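Beta-glucuronidase (PDB 6U7J) hydrolyses beta-D-glucuronides to release glucuronic acid and probably takes part in the reactivation of estrogens by gut microbes. Local coordinates at residues Leu264-Ile269 and His275-Phe280; Ile201-Thr206 and Gly212-Glu217; Ile414-His419 and Cys466-Phe471. One frame throughout, in Å; residues are numbered along the deposited sequence.

Interaction 1. Residues Leu264-Ile269 and His275-Phe280; sequences LYKLDI and HYTLPF
The beta hairpin of strands 265-271 and 274-280 is zipped by antiparallel pairs, with Tyr265, Leu267 and Ile269 facing Phe280, Leu278 and Tyr276 as hydrogen-bonded partners. Leu267 and Leu278 exchange both backbone bonds, Leu267 N to Leu278 O at 2.7 Å and Leu278 N to Leu267 O at 2.9 Å; at the open end the bond from Tyr265 N to Phe280 O is weak. Phe280 CG sits between its backbone N and carbonyl carbon (chi1 73°), which swings the ring back over the neighbouring strand. Tyr265 CB lies over one face in a CH-pi contact, 4.0 Å from the centroid of the Phe280 ring, while Leu267 N meets the ring edge, 3.7 Å from Phe280 CE1. Phe280 lies, with Leu267 and Ile269, on the face turned to the three-stranded sheet of the same immunoglobulin-like sandwich domain, where Leu267 and Ile269 pack on Ile201. On the other face a polar cluster forms near the turn. There Asp268 OD1 accepts two bonds: His275 NE2 reaches it at 2.6 Å on the syn side and within the imidazole plane, and Thr277 OG1 at 2.7 Å from above the carboxylate plane. Asp268 OD2 forms a salt bridge with Arg232 on the adjoining strand. His275 ND1 bonds to Glu17, and with acidic partners at both nitrogens the imidazole would probably favour a positive charge; Tyr270 stacks on this ring.

Interaction 2. Residues Ile201-Thr206 and Gly212-Glu217; sequences ISVRTT and GMVHYE
His215 and Arg204 form a hydrogen-bonded antiparallel pair, and the His215 ring reaches Thr206 diagonally on the facing strand. Its CB lies 3.5 Å from Arg204 O, the same oxygen that takes the His215 backbone N-H at 2.8 Å, almost in line with the carbonyl bond. CG is 4.0 Å from Arg204 O, and ND1 also lies near this oxygen. With CG beside the backbone N (chi1 -56°), ND1 turns back along its own strand and donates to Met213 O at 3.2 Å. That oxygen lies near the imidazole plane, yet ND1 sits well above the carbonyl plane of Met213; Thr206 N binds the same oxygen from the opposite face, giving it two donors. CE1, farther out, brings the ring edge to Thr206 OG1 at 3.7 Å. The hydroxyl is also close to Met213 CB, at 3.1 Å, and thus touches both side chains. On the reverse face of the hairpin the contact is apolar: Val203 CG1 meets Val214 CG1 at 3.7 Å. Both valines pack against Phe280 of the facing sheet, in an immunoglobulin-like sandwich. Strand 198-208, outermost in its three-stranded sheet, reaches the TIM-barrel region through Lys404, which bonds Ser202 OG, and Asn405, whose side-chain amide bonds Ile201 O and Val203 N; on the other flank of strand 211-220 lies strand 246-251, whose Met248 touches Met213 and His215.

Interaction 3. Residues Ile414-His419 and Cys466-Phe471; sequences ITNEPH and CINRYF
Asn468, at the end of strand 465-468, meets both Asn416 and Glu417. It carries CG beside its backbone N (chi1 -69°), and its amide nitrogen crosses to the other segment. ND2 of Asn468 donates to Glu417 OE2 at 2.9 Å along a nearly straight path (164°). The acceptor lies in the amide plane, whereas ND2 stands above the carboxylate plane; the two planes are 55° apart. A weak second bond runs from Asn468 ND2 to Asn416 OD1 at 3.4 Å. These acceptors set the flip of the Asn468 amide: ND2 must face the carboxylate oxygen, which leaves OD1 for its bond with Thr505 OG1, while Asn416 OD1 also accepts from Arg338 and is bonded to Thr448. The Arg469 side chain folds back, its NH1 bonding Asn468 O at 2.9 Å while NE forms a salt bridge with Asp490. Tyr470 then sends its OH to Glu506, at the end of strand 502-506 and probably the counterpart of the nucleophile in relatives. Consecutive Asn and Glu at the end of the fourth barrel strand are a hallmark of clan GH-A glycosidases; in relatives that glutamate is the general acid/base, consistent with Glu417 lining the active site here.

From the N terminus, interaction 2 comes first, closing the short turn between 201-206 and 212-217; interaction 1 then closes the equally tight hairpin of 264-269 and 275-280. Interaction 3 follows across 46 intervening residues, joining the C-terminal ends of barrel strands 409-416 and 465-468, which have 445-449 between them. The three are in series, with none nested or crossed. The two hairpins belong to opposing sheets of one sandwich domain and touch directly through Ile201, whose CD1 lies 3.5 Å from Tyr276 CD1 and whose CG2 packs on Leu278 CD2. Interaction 3 stands apart in the TIM barrel, its nearest atoms about 17 Å from those of interaction 2 and about 22 Å from those of interaction 1.

Interaction 1. Residues Leu264-Ile269 and His275-Phe280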
loop_
_atom_site.group_PDB
_atom_site.type_symbol
_atom_site.label_atom_id
_atom_site.label_comp_id
_atom_site.label_asym_id
_atom_site.label_seq_id
_atom_site.Cartn_x
_atom_site.Cartn_y
_atom_site.Cartn_z
ATOM N N LEU B 264 42.138 -6.955 -13.754
ATOM C CA LEU B 264 42.457 -5.733 -14.486
ATOM C C LEU B 264 43.946 -5.454 -14.404
ATOM O O LEU B 264 44.478 -5.245 -13.310
ATOM C CB LEU B 264 41.667 -4.533 -13.952
ATOM C CG LEU B 264 40.144 -4.662 -14.063
ATOM C CD1 LEU B 264 39.439 -3.483 -13.380
ATOM C CD2 LEU B 264 39.736 -4.786 -15.528
ATOM N N TYR B 265 44.612 -5.449 -15.555
ATOM C CA TYR B 265 45.956 -4.900 -15.641
ATOM C C TYR B 265 45.877 -3.378 -15.711
ATOM O O TYR B 265 44.808 -2.798 -15.892
ATOM C CB TYR B 265 46.696 -5.454 -16.861
ATOM C CG TYR B 265 47.000 -6.927 -16.761
ATOM C CD1 TYR B 265 46.055 -7.875 -17.141
ATOM C CD2 TYR B 265 48.229 -7.379 -16.275
ATOM C CE1 TYR B 265 46.321 -9.233 -17.041
ATOM C CE2 TYR B 265 48.500 -8.743 -16.168
ATOM C CZ TYR B 265 47.538 -9.661 -16.562
ATOM O OH TYR B 265 47.777 -11.016 -16.472
ATOM N N LYS B 266 47.021 -2.721 -15.560
ATOM C CA LYS B 266 47.085 -1.271 -15.689
ATOM C C LYS B 266 48.128 -0.908 -16.732
ATOM O O LYS B 266 49.271 -1.370 -16.653
ATOM C CB LYS B 266 47.402 -0.596 -14.349
ATOM C CG LYS B 266 46.575 -1.100 -13.174
ATOM C CD LYS B 266 47.489 -1.619 -12.076
ATOM C CE LYS B 266 46.717 -2.231 -10.919
ATOM N NZ LYS B 266 45.419 -2.849 -11.356
ATOM N N LEU B 267 47.718 -0.113 -17.722
ATOM C CA LEU B 267 48.643 0.555 -18.636
ATOM C C LEU B 267 49.145 1.810 -17.933
ATOM O O LEU B 267 48.419 2.796 -17.808
ATOM C CB LEU B 267 47.960 0.882 -19.961
ATOM C CG LEU B 267 48.904 1.151 -21.147
ATOM C CD1 LEU B 267 49.812 -0.052 -21.414
ATOM C CD2 LEU B 267 48.150 1.537 -22.425
ATOM N N ASP B 268 50.390 1.766 -17.455
ATOM C CA ASP B 268 50.977 2.807 -16.620
ATOM C C ASP B 268 51.995 3.574 -17.454
ATOM O O ASP B 268 53.021 3.008 -17.861
ATOM C CB ASP B 268 51.622 2.182 -15.384
ATOM C CG ASP B 268 51.997 3.200 -14.311
ATOM O OD1 ASP B 268 51.359 4.277 -14.198
ATOM O OD2 ASP B 268 52.943 2.890 -13.550
ATOM N N ILE B 269 51.715 4.854 -17.701
ATOM C CA ILE B 269 52.380 5.633 -18.738
ATOM C C ILE B 269 53.031 6.862 -18.116
ATOM O O ILE B 269 52.380 7.610 -17.372
ATOM C CB ILE B 269 51.388 6.057 -19.834
ATOM C CG1 ILE B 269 50.615 4.843 -20.352
ATOM C CG2 ILE B 269 52.097 6.797 -20.956
ATOM C CD1 ILE B 269 49.458 5.195 -21.280
ATOM N N HIS B 275 51.681 11.786 -16.339
ATOM C CA HIS B 275 51.521 10.411 -15.882
ATOM C C HIS B 275 50.046 10.040 -16.031
ATOM O O HIS B 275 49.165 10.855 -15.729
ATOM C CB HIS B 275 51.999 10.262 -14.425
ATOM C CG HIS B 275 51.858 8.881 -13.859
ATOM N ND1 HIS B 275 51.810 8.638 -12.501
ATOM C CD2 HIS B 275 51.768 7.669 -14.459
ATOM C CE1 HIS B 275 51.700 7.336 -12.291
ATOM N NE2 HIS B 275 51.663 6.726 -13.462
ATOM N N TYR B 276 49.783 8.832 -16.534
ATOM C CA TYR B 276 48.417 8.332 -16.664
ATOM C C TYR B 276 48.416 6.820 -16.517
ATOM O O TYR B 276 49.252 6.141 -17.117
ATOM C CB TYR B 276 47.773 8.698 -18.009
ATOM C CG TYR B 276 46.256 8.546 -17.973
ATOM C CD1 TYR B 276 45.653 7.307 -18.185
ATOM C CD2 TYR B 276 45.429 9.637 -17.682
ATOM C CE1 TYR B 276 44.262 7.155 -18.134
ATOM C CE2 TYR B 276 44.032 9.493 -17.623
ATOM C CZ TYR B 276 43.463 8.252 -17.855
ATOM O OH TYR B 276 42.099 8.094 -17.810
ATOM N N THR B 277 47.453 6.302 -15.751
ATOM C CA THR B 277 47.316 4.872 -15.466
ATOM C C THR B 277 45.914 4.401 -15.845
ATOM O O THR B 277 44.930 4.747 -15.177
ATOM C CB THR B 277 47.592 4.586 -13.991
ATOM O OG1 THR B 277 48.871 5.117 -13.643
ATOM C CG2 THR B 277 47.562 3.085 -13.717
ATOM N N LEU B 278 45.827 3.591 -16.899
ATOM C CA LEU B 278 44.560 3.102 -17.430
ATOM C C LEU B 278 44.354 1.643 -17.051
ATOM O O LEU B 278 45.156 0.790 -17.466
ATOM C CB LEU B 278 44.534 3.259 -18.951
ATOM C CG LEU B 278 43.282 2.728 -19.648
ATOM C CD1 LEU B 278 42.100 3.690 -19.459
ATOM C CD2 LEU B 278 43.558 2.507 -21.116
ATOM N N PRO B 279 43.318 1.300 -16.277
ATOM C CA PRO B 279 42.977 -0.118 -16.101
ATOM C C PRO B 279 42.442 -0.696 -17.398
ATOM O O PRO B 279 41.855 0.009 -18.217
ATOM C CB PRO B 279 41.892 -0.102 -15.015
ATOM C CG PRO B 279 41.919 1.317 -14.432
ATOM C CD PRO B 279 42.426 2.193 -15.517
ATOM N N PHE B 280 42.675 -1.991 -17.599
ATOM C CA PHE B 280 42.097 -2.675 -18.751
ATOM C C PHE B 280 42.054 -4.167 -18.457
ATOM O O PHE B 280 42.652 -4.651 -17.489
ATOM C CB PHE B 280 42.864 -2.369 -20.048
ATOM C CG PHE B 280 44.210 -3.047 -20.150
ATOM C CD1 PHE B 280 45.346 -2.457 -19.607
ATOM C CD2 PHE B 280 44.341 -4.262 -20.813
ATOM C CE1 PHE B 280 46.594 -3.076 -19.703
ATOM C CE2 PHE B 280 45.593 -4.895 -20.910
ATOM C CZ PHE B 280 46.720 -4.301 -20.356
#

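Interaction 2. Residues Ile201-Thr206 and Gly212-Glu217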
loop_
_atom_site.group_PDB
_atom_site.type_symbol
_atom_site.label_atom_id
_atom_site.label_comp_id
_atom_site.label_asym_id
_atom_site.label_seq_id
_atom_site.Cartn_x
_atom_site.Cartn_y
_atom_site.Cartn_z
ATOM N N ILE B 201 44.329 7.074 -25.324
ATOM C CA ILE B 201 44.864 5.724 -25.197
ATOM C C ILE B 201 43.837 4.753 -25.755
ATOM O O ILE B 201 42.661 4.808 -25.376
ATOM C CB ILE B 201 45.160 5.346 -23.732
ATOM C CG1 ILE B 201 46.024 6.385 -23.030
ATOM C CG2 ILE B 201 45.778 3.940 -23.643
ATOM C CD1 ILE B 201 46.003 6.202 -21.517
ATOM N N SER B 202 44.278 3.843 -26.622
ATOM C CA SER B 202 43.460 2.716 -27.062
ATOM C C SER B 202 44.197 1.408 -26.815
ATOM O O SER B 202 45.377 1.276 -27.173
ATOM C CB SER B 202 43.084 2.840 -28.538
ATOM O OG SER B 202 42.602 4.132 -28.814
ATOM N N VAL B 203 43.502 0.449 -26.205
ATOM C CA VAL B 203 44.035 -0.882 -25.924
ATOM C C VAL B 203 43.114 -1.918 -26.551
ATOM O O VAL B 203 41.886 -1.815 -26.436
ATOM C CB VAL B 203 44.184 -1.136 -24.412
ATOM C CG1 VAL B 203 44.925 -2.439 -24.158
ATOM C CG2 VAL B 203 44.914 0.028 -23.746
ATOM N N ARG B 204 43.711 -2.884 -27.246
ATOM C CA ARG B 204 43.033 -4.072 -27.744
ATOM C C ARG B 204 43.873 -5.279 -27.369
ATOM O O ARG B 204 45.106 -5.203 -27.341
ATOM C CB ARG B 204 42.800 -4.003 -29.254
ATOM C CG ARG B 204 42.157 -2.677 -29.670
ATOM C CD ARG B 204 41.761 -2.608 -31.143
ATOM N NE ARG B 204 42.906 -2.458 -32.060
ATOM C CZ ARG B 204 43.877 -1.536 -31.996
ATOM N NH1 ARG B 204 43.897 -0.598 -31.052
ATOM N NH2 ARG B 204 44.842 -1.549 -32.911
ATOM N N THR B 205 43.207 -6.376 -27.035
ATOM C CA THR B 205 43.902 -7.561 -26.573
ATOM C C THR B 205 43.517 -8.755 -27.433
ATOM O O THR B 205 42.407 -8.829 -27.970
ATOM C CB THR B 205 43.596 -7.851 -25.089
ATOM O OG1 THR B 205 42.187 -8.064 -24.909
ATOM C CG2 THR B 205 44.042 -6.682 -24.213
ATOM N N THR B 206 44.471 -9.667 -27.586
ATOM C CA THR B 206 44.240 -10.993 -28.135
ATOM C C THR B 206 44.819 -12.003 -27.154
ATOM O O THR B 206 45.556 -11.649 -26.230
ATOM C CB THR B 206 44.874 -11.166 -29.525
ATOM O OG1 THR B 206 46.279 -10.909 -29.447
ATOM C CG2 THR B 206 44.245 -10.210 -30.533
ATOM N N GLY B 212 48.836 -13.397 -23.317
ATOM C CA GLY B 212 48.098 -12.240 -23.792
ATOM C C GLY B 212 48.966 -11.354 -24.667
ATOM O O GLY B 212 50.157 -11.184 -24.405
ATOM N N MET B 213 48.360 -10.805 -25.716
ATOM C CA MET B 213 49.002 -9.822 -26.587
ATOM C C MET B 213 48.284 -8.484 -26.401
ATOM O O MET B 213 47.182 -8.283 -26.922
ATOM C CB MET B 213 48.965 -10.264 -28.051
ATOM C CG MET B 213 50.113 -11.178 -28.519
ATOM S SD MET B 213 51.802 -10.761 -27.984
ATOM C CE MET B 213 51.912 -9.026 -28.403
ATOM N N VAL B 214 48.914 -7.564 -25.674
ATOM C CA VAL B 214 48.343 -6.244 -25.432
ATOM C C VAL B 214 48.824 -5.303 -26.532
ATOM O O VAL B 214 50.004 -4.945 -26.582
ATOM C CB VAL B 214 48.717 -5.707 -24.048
ATOM C CG1 VAL B 214 48.118 -4.314 -23.851
ATOM C CG2 VAL B 214 48.241 -6.649 -22.974
ATOM N N HIS B 215 47.910 -4.915 -27.418
ATOM C CA HIS B 215 48.164 -3.886 -28.417
ATOM C C HIS B 215 47.705 -2.551 -27.849
ATOM O O HIS B 215 46.529 -2.403 -27.494
ATOM C CB HIS B 215 47.412 -4.169 -29.721
ATOM C CG HIS B 215 47.693 -5.510 -30.321
ATOM N ND1 HIS B 215 47.529 -6.690 -29.627
ATOM C CD2 HIS B 215 48.106 -5.858 -31.564
ATOM C CE1 HIS B 215 47.842 -7.707 -30.412
ATOM N NE2 HIS B 215 48.193 -7.229 -31.593
ATOM N N TYR B 216 48.609 -1.579 -27.768
ATOM C CA TYR B 216 48.244 -0.263 -27.268
ATOM C C TYR B 216 48.716 0.815 -28.228
ATOM O O TYR B 216 49.652 0.619 -29.004
ATOM C CB TYR B 216 48.806 -0.008 -25.863
ATOM C CG TYR B 216 50.298 0.213 -25.796
ATOM C CD1 TYR B 216 50.855 1.457 -26.083
ATOM C CD2 TYR B 216 51.151 -0.812 -25.412
ATOM C CE1 TYR B 216 52.223 1.659 -26.020
ATOM C CE2 TYR B 216 52.518 -0.617 -25.335
ATOM C CZ TYR B 216 53.047 0.618 -25.640
ATOM O OH TYR B 216 54.402 0.812 -25.569
ATOM N N GLU B 217 48.058 1.969 -28.143
ATOM C CA GLU B 217 48.377 3.129 -28.967
ATOM C C GLU B 217 48.076 4.383 -28.158
ATOM O O GLU B 217 46.946 4.567 -27.688
ATOM C CB GLU B 217 47.582 3.117 -30.271
ATOM C CG GLU B 217 47.838 4.316 -31.167
ATOM C CD GLU B 217 47.079 4.218 -32.482
ATOM O OE1 GLU B 217 47.188 5.144 -33.317
ATOM O OE2 GLU B 217 46.370 3.205 -32.676
#

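Interaction 3. Residues Ile414-His419 and Cys466-Phe471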
loop_
_atom_site.group_PDB
_atom_site.type_symbol
_atom_site.label_atom_id
_atom_site.label_comp_id
_atom_site.label_asym_id
_atom_site.label_seq_id
_atom_site.Cartn_x
_atom_site.Cartn_y
_atom_site.Cartn_z
ATOM N N ILE B 414 22.777 -0.127 -31.002
ATOM C CA ILE B 414 22.782 1.140 -31.722
ATOM C C ILE B 414 21.422 1.803 -31.750
ATOM O O ILE B 414 21.320 2.948 -32.228
ATOM C CB ILE B 414 23.289 0.956 -33.167
ATOM C CG1 ILE B 414 22.347 0.030 -33.924
ATOM C CG2 ILE B 414 24.718 0.412 -33.155
ATOM C CD1 ILE B 414 22.500 0.105 -35.426
ATOM N N THR B 415 20.377 1.124 -31.270
ATOM C CA THR B 415 19.018 1.634 -31.310
ATOM C C THR B 415 18.121 0.738 -30.464
ATOM O O THR B 415 18.368 -0.467 -30.315
ATOM C CB THR B 415 18.489 1.718 -32.752
ATOM O OG1 THR B 415 17.230 2.388 -32.771
ATOM C CG2 THR B 415 18.323 0.336 -33.363
ATOM N N ASN B 416 17.084 1.340 -29.902
ATOM C CA ASN B 416 16.068 0.600 -29.170
ATOM C C ASN B 416 14.726 0.834 -29.841
ATOM O O ASN B 416 14.250 1.976 -29.899
ATOM C CB ASN B 416 16.028 1.006 -27.692
ATOM C CG ASN B 416 14.950 0.274 -26.927
ATOM O OD1 ASN B 416 15.141 -0.863 -26.487
ATOM N ND2 ASN B 416 13.806 0.920 -26.769
ATOM N N GLU B 417 14.153 -0.234 -30.393
ATOM C CA GLU B 417 12.794 -0.240 -30.915
ATOM C C GLU B 417 12.513 0.846 -31.986
ATOM O O GLU B 417 11.587 1.592 -31.884
ATOM C CB GLU B 417 11.792 -0.088 -29.776
ATOM C CG GLU B 417 11.789 -1.254 -28.773
ATOM C CD GLU B 417 10.567 -1.237 -27.830
ATOM O OE1 GLU B 417 9.922 -0.180 -27.669
ATOM O OE2 GLU B 417 10.256 -2.291 -27.245
ATOM N N PRO B 418 13.346 0.889 -33.038
ATOM C CA PRO B 418 13.014 1.777 -34.156
ATOM C C PRO B 418 11.887 1.170 -34.972
ATOM O O PRO B 418 11.646 -0.035 -34.945
ATOM C CB PRO B 418 14.319 1.824 -34.965
ATOM C CG PRO B 418 14.877 0.441 -34.783
ATOM C CD PRO B 418 14.500 0.025 -33.359
ATOM N N HIS B 419 11.187 2.029 -35.712
ATOM C CA HIS B 419 10.114 1.552 -36.586
ATOM C C HIS B 419 10.752 0.977 -37.851
ATOM O O HIS B 419 10.700 1.549 -38.942
ATOM C CB HIS B 419 9.135 2.671 -36.901
ATOM C CG HIS B 419 7.835 2.182 -37.461
ATOM N ND1 HIS B 419 7.208 2.781 -38.533
ATOM C CD2 HIS B 419 7.039 1.148 -37.092
ATOM C CE1 HIS B 419 6.086 2.138 -38.802
ATOM N NE2 HIS B 419 5.962 1.142 -37.944
ATOM N N CYS B 466 18.020 -9.044 -31.123
ATOM C CA CYS B 466 17.507 -8.680 -29.804
ATOM C C CYS B 466 16.046 -8.281 -29.972
ATOM O O CYS B 466 15.743 -7.381 -30.765
ATOM C CB CYS B 466 18.327 -7.525 -29.225
ATOM S SG CYS B 466 19.976 -8.005 -28.673
ATOM N N ILE B 467 15.142 -8.941 -29.253
ATOM C CA ILE B 467 13.717 -8.666 -29.396
ATOM C C ILE B 467 13.115 -8.292 -28.046
ATOM O O ILE B 467 13.449 -8.879 -27.008
ATOM C CB ILE B 467 12.953 -9.853 -30.031
ATOM C CG1 ILE B 467 12.906 -11.063 -29.086
ATOM C CG2 ILE B 467 13.601 -10.238 -31.359
ATOM C CD1 ILE B 467 12.065 -12.208 -29.604
ATOM N N ASN B 468 12.239 -7.289 -28.076
ATOM C CA ASN B 468 11.457 -6.853 -26.928
ATOM C C ASN B 468 10.049 -7.419 -27.089
ATOM O O ASN B 468 9.335 -7.057 -28.031
ATOM C CB ASN B 468 11.412 -5.326 -26.840
ATOM C CG ASN B 468 12.762 -4.710 -26.475
ATOM O OD1 ASN B 468 13.727 -5.418 -26.176
ATOM N ND2 ASN B 468 12.828 -3.380 -26.487
ATOM N N ARG B 469 9.651 -8.301 -26.181
ATOM C CA ARG B 469 8.436 -9.076 -26.380
ATOM C C ARG B 469 7.677 -9.154 -25.072
ATOM O O ARG B 469 8.247 -9.542 -24.049
ATOM C CB ARG B 469 8.761 -10.485 -26.892
ATOM C CG ARG B 469 9.017 -10.537 -28.401
ATOM C CD ARG B 469 7.799 -10.048 -29.140
ATOM N NE ARG B 469 7.955 -9.969 -30.586
ATOM C CZ ARG B 469 8.129 -8.829 -31.249
ATOM N NH1 ARG B 469 8.199 -7.677 -30.583
ATOM N NH2 ARG B 469 8.222 -8.830 -32.578
ATOM N N TYR B 470 6.396 -8.805 -25.112
ATOM C CA TYR B 470 5.568 -8.696 -23.924
ATOM C C TYR B 470 4.301 -9.519 -24.088
ATOM O O TYR B 470 3.174 -9.044 -23.897
ATOM C CB TYR B 470 5.237 -7.239 -23.639
ATOM C CG TYR B 470 6.417 -6.405 -23.243
ATOM C CD1 TYR B 470 6.809 -6.330 -21.920
ATOM C CD2 TYR B 470 7.135 -5.673 -24.189
ATOM C CE1 TYR B 470 7.866 -5.557 -21.529
ATOM C CE2 TYR B 470 8.216 -4.873 -23.807
ATOM C CZ TYR B 470 8.571 -4.827 -22.469
ATOM O OH TYR B 470 9.623 -4.067 -22.042
ATOM N N PHE B 471 4.479 -10.777 -24.475
ATOM C CA PHE B 471 3.365 -11.702 -24.455
ATOM C C PHE B 471 2.865 -11.863 -23.026
ATOM O O PHE B 471 3.650 -11.976 -22.084
ATOM C CB PHE B 471 3.790 -13.037 -25.058
ATOM C CG PHE B 471 4.091 -12.956 -26.543
ATOM C CD1 PHE B 471 3.092 -12.627 -27.449
ATOM C CD2 PHE B 471 5.363 -13.194 -27.024
ATOM C CE1 PHE B 471 3.363 -12.549 -28.816
ATOM C CE2 PHE B 471 5.636 -13.122 -28.385
ATOM C CZ PHE B 471 4.637 -12.807 -29.278
#